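PDB 3EJA: protein GH61E from Thielavia terrestris, which is a lytic polysaccharide monooxygenase of family AA9 that oxidatively cleaves glycosidic bonds in crystalline and amorphous polysaccharides with an active-site copper. Local coordinates for residues Tyr60-Asp65 with Ser117-Pro122. Numbering follows the deposited sequence. Where two conformers were deposited one is given.
Sequences YWANPD and SSFAVP
Y60 and F119 face each other as an antiparallel hydrogen-bonded pair, joining strand 57-63 to strand 118-122, an outermost strand of the smaller sheet in the fibronectin type III-like beta sandwich of this AA9 protein. Y60 N donates to F119 O at 2.9 Å, nearly straight at 163°, whereas the return bond from F119 N to Y60 O is more bent, 141° at hydrogen. The close-packed side lies beneath this pair, between the two sheets. There Y60 CB rests against V121 CG2, A62 CB approaches F119 CE1 at 4.3 Å, and Y60 O sits at the edge of the F119 ring. From the other sheet L134 packs on Y60 and V121, and F74 on F119 and V121, while the Y60 hydroxyl is hydrogen-bonded to S155.

On the opposite face, W61 and S118 form a non-hydrogen-bonded pair, and the packing is sparser and partly exposed. With CG anti to its carbonyl carbon (chi1 -67°), the W61 indole brings its CZ3 and CH2 rim up to S118, whose CB makes a CH-pi contact over one ring face, 3.9 Å from the centroid of the six-membered ring. W61 NE1 bonds to N8 O, and R6 adds a cation-pi contact. An alanine in place of W61 would probably leave S118 CB without its aromatic partner and N8 O without this donor.

Toward P64, which follows a cis peptide and whose side chain lies about 9 Å from the bound magnesium, backbone pairing continues at S117. In one of its two conformers S117 OG donates to P64 O at 2.7 Å, a bond that may not be constant. S117 O receives a CA-H...O contact from W61 and accepts a hydrogen bond from A62 N at 2.8 Å.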
ATOM      1  N   TYR A  60      -2.218   0.606 -10.341  1.00 13.51           N
ATOM      2  CA  TYR A  60      -3.016  -0.071  -9.321  1.00 13.14           C
ATOM      3  C   TYR A  60      -4.398   0.564  -9.304  1.00 13.37           C
ATOM      4  O   TYR A  60      -4.527   1.798  -9.247  1.00 13.09           O
ATOM      5  CB  TYR A  60      -2.351   0.015  -7.937  1.00 12.72           C
ATOM      6  CG  TYR A  60      -2.362  -1.290  -7.131  1.00 12.46           C
ATOM      7  CD1 TYR A  60      -3.552  -1.959  -6.851  1.00 10.89           C
ATOM      8  CD2 TYR A  60      -1.170  -1.829  -6.635  1.00 12.01           C
ATOM      9  CE1 TYR A  60      -3.560  -3.148  -6.104  1.00 11.50           C
ATOM     10  CE2 TYR A  60      -1.162  -3.024  -5.889  1.00 11.93           C
ATOM     11  CZ  TYR A  60      -2.360  -3.666  -5.618  1.00 11.79           C
ATOM     12  OH  TYR A  60      -2.354  -4.826  -4.877  1.00 12.31           O
ATOM     13  N   TRP A  61      -5.426  -0.275  -9.383  1.00 13.71           N
ATOM     14  CA  TRP A  61      -6.805   0.200  -9.491  1.00 14.26           C
ATOM     15  C   TRP A  61      -7.526   0.082  -8.161  1.00 14.43           C
ATOM     16  O   TRP A  61      -7.410  -0.935  -7.477  1.00 14.12           O
ATOM     17  CB  TRP A  61      -7.578  -0.588 -10.558  1.00 15.07           C
ATOM     18  CG  TRP A  61      -7.100  -0.366 -11.957  1.00 15.86           C
ATOM     19  CD1 TRP A  61      -6.156  -1.093 -12.629  1.00 16.82           C
ATOM     20  CD2 TRP A  61      -7.547   0.652 -12.869  1.00 16.58           C
ATOM     21  NE1 TRP A  61      -5.988  -0.596 -13.901  1.00 16.71           N
ATOM     22  CE2 TRP A  61      -6.828   0.475 -14.075  1.00 16.74           C
ATOM     23  CE3 TRP A  61      -8.491   1.690 -12.785  1.00 17.03           C
ATOM     24  CZ2 TRP A  61      -7.011   1.310 -15.193  1.00 17.06           C
ATOM     25  CZ3 TRP A  61      -8.678   2.518 -13.901  1.00 16.81           C
ATOM     26  CH2 TRP A  61      -7.935   2.323 -15.082  1.00 16.76           C
ATOM     27  N   ALA A  62      -8.263   1.132  -7.802  1.00 14.45           N
ATOM     28  CA  ALA A  62      -9.192   1.082  -6.676  1.00 14.88           C
ATOM     29  C   ALA A  62     -10.621   1.017  -7.211  1.00 15.44           C
ATOM     30  O   ALA A  62     -10.908   1.544  -8.296  1.00 15.63           O
ATOM     31  CB  ALA A  62      -9.004   2.300  -5.776  1.00 14.83           C
ATOM     32  N   ASN A  63     -11.507   0.369  -6.461  1.00 15.55           N
ATOM     33  CA  ASN A  63     -12.891   0.187  -6.892  1.00 16.14           C
ATOM     34  C   ASN A  63     -13.902   0.443  -5.778  1.00 15.89           C
ATOM     35  O   ASN A  63     -13.862  -0.233  -4.747  1.00 15.66           O
ATOM     36  CB  ASN A  63     -13.089  -1.206  -7.497  1.00 16.09           C
ATOM     37  CG  ASN A  63     -14.451  -1.370  -8.129  1.00 17.75           C
ATOM     38  OD1 ASN A  63     -15.475  -1.333  -7.449  1.00 19.56           O
ATOM     39  ND2 ASN A  63     -14.472  -1.535  -9.439  1.00 20.89           N
ATOM     40  N   PRO A  64     -14.846   1.389  -6.003  1.00 15.78           N
ATOM     41  CA  PRO A  64     -15.097   2.117  -7.267  1.00 15.79           C
ATOM     42  C   PRO A  64     -14.065   3.211  -7.583  1.00 16.18           C
ATOM     43  O   PRO A  64     -13.745   3.445  -8.752  1.00 15.41           O
ATOM     44  CB  PRO A  64     -16.482   2.740  -7.031  1.00 16.04           C
ATOM     45  CG  PRO A  64     -16.537   2.969  -5.566  1.00 15.61           C
ATOM     46  CD  PRO A  64     -15.792   1.797  -4.944  1.00 15.41           C
ATOM     47  N   ASP A  65     -13.561   3.845  -6.528  1.00 15.77           N
ATOM     48  CA  ASP A  65     -12.562   4.919  -6.571  1.00 16.81           C
ATOM     49  C   ASP A  65     -12.254   5.267  -5.113  1.00 16.36           C
ATOM     50  O   ASP A  65     -12.962   4.826  -4.206  1.00 16.51           O
ATOM     51  CB  ASP A  65     -13.103   6.161  -7.297  1.00 17.05           C
ATOM     52  CG  ASP A  65     -14.421   6.637  -6.728  1.00 19.23           C
ATOM     53  OD1 ASP A  65     -14.446   7.147  -5.595  1.00 23.66           O
ATOM     54  OD2 ASP A  65     -15.440   6.497  -7.421  1.00 23.99           O
ATOM     55  N   SER A 117      -9.602   6.365  -9.585  1.00 16.11           N
ATOM     56  CA  SER A 117      -9.600   4.898  -9.551  1.00 16.34           C
ATOM     57  C   SER A 117      -8.247   4.334  -9.970  1.00 16.54           C
ATOM     58  O   SER A 117      -7.861   3.245  -9.542  1.00 16.57           O
ATOM     59  CB  SER A 117     -10.688   4.337 -10.474  0.50 16.18           C
ATOM     60  OG  SER A 117     -11.956   4.894 -10.187  0.50 15.60           O
ATOM     61  N   SER A 118      -7.538   5.085 -10.810  1.00 16.45           N
ATOM     62  CA  SER A 118      -6.274   4.658 -11.399  1.00 16.71           C
ATOM     63  C   SER A 118      -5.069   5.345 -10.744  1.00 16.22           C
ATOM     64  O   SER A 118      -4.999   6.572 -10.709  1.00 15.76           O
ATOM     65  CB  SER A 118      -6.294   4.969 -12.900  1.00 16.68           C
ATOM     66  OG  SER A 118      -5.062   4.645 -13.501  1.00 19.34           O
ATOM     67  N   PHE A 119      -4.121   4.539 -10.257  1.00 15.45           N
ATOM     68  CA  PHE A 119      -2.939   5.053  -9.560  1.00 15.12           C
ATOM     69  C   PHE A 119      -1.627   4.575 -10.166  1.00 15.36           C
ATOM     70  O   PHE A 119      -1.403   3.373 -10.322  1.00 14.93           O
ATOM     71  CB  PHE A 119      -3.020   4.723  -8.060  1.00 14.84           C
ATOM     72  CG  PHE A 119      -4.126   5.449  -7.361  1.00 14.04           C
ATOM     73  CD1 PHE A 119      -5.435   4.964  -7.403  1.00 13.38           C
ATOM     74  CD2 PHE A 119      -3.874   6.650  -6.704  1.00 13.35           C
ATOM     75  CE1 PHE A 119      -6.469   5.657  -6.777  1.00 13.86           C
ATOM     76  CE2 PHE A 119      -4.905   7.346  -6.069  1.00 13.29           C
ATOM     77  CZ  PHE A 119      -6.198   6.846  -6.105  1.00 13.55           C
ATOM     78  N   ALA A 120      -0.771   5.539 -10.504  1.00 15.54           N
ATOM     79  CA  ALA A 120       0.544   5.279 -11.092  1.00 16.19           C
ATOM     80  C   ALA A 120       1.603   4.955 -10.032  1.00 16.38           C
ATOM     81  O   ALA A 120       1.937   5.800  -9.191  1.00 16.70           O
ATOM     82  CB  ALA A 120       0.980   6.476 -11.951  1.00 16.12           C
ATOM     83  N   VAL A 121       2.112   3.722 -10.068  1.00 16.74           N
ATOM     84  CA  VAL A 121       3.126   3.274  -9.104  1.00 17.33           C
ATOM     85  C   VAL A 121       4.472   3.134  -9.794  1.00 18.14           C
ATOM     86  O   VAL A 121       4.650   2.238 -10.628  1.00 17.63           O
ATOM     87  CB  VAL A 121       2.779   1.924  -8.423  1.00 17.28           C
ATOM     88  CG1 VAL A 121       3.747   1.646  -7.270  1.00 16.55           C
ATOM     89  CG2 VAL A 121       1.341   1.916  -7.929  1.00 17.02           C
ATOM     90  N   PRO A 122       5.430   3.998  -9.420  1.00 18.83           N
ATOM     91  CA  PRO A 122       6.768   3.928 -10.002  1.00 19.47           C
ATOM     92  C   PRO A 122       7.548   2.744  -9.426  1.00 19.38           C
ATOM     93  O   PRO A 122       7.753   2.657  -8.211  1.00 19.92           O
ATOM     94  CB  PRO A 122       7.403   5.259  -9.579  1.00 19.69           C
ATOM     95  CG  PRO A 122       6.731   5.581  -8.246  1.00 20.01           C
ATOM     96  CD  PRO A 122       5.317   5.058  -8.390  1.00 19.51           C
TER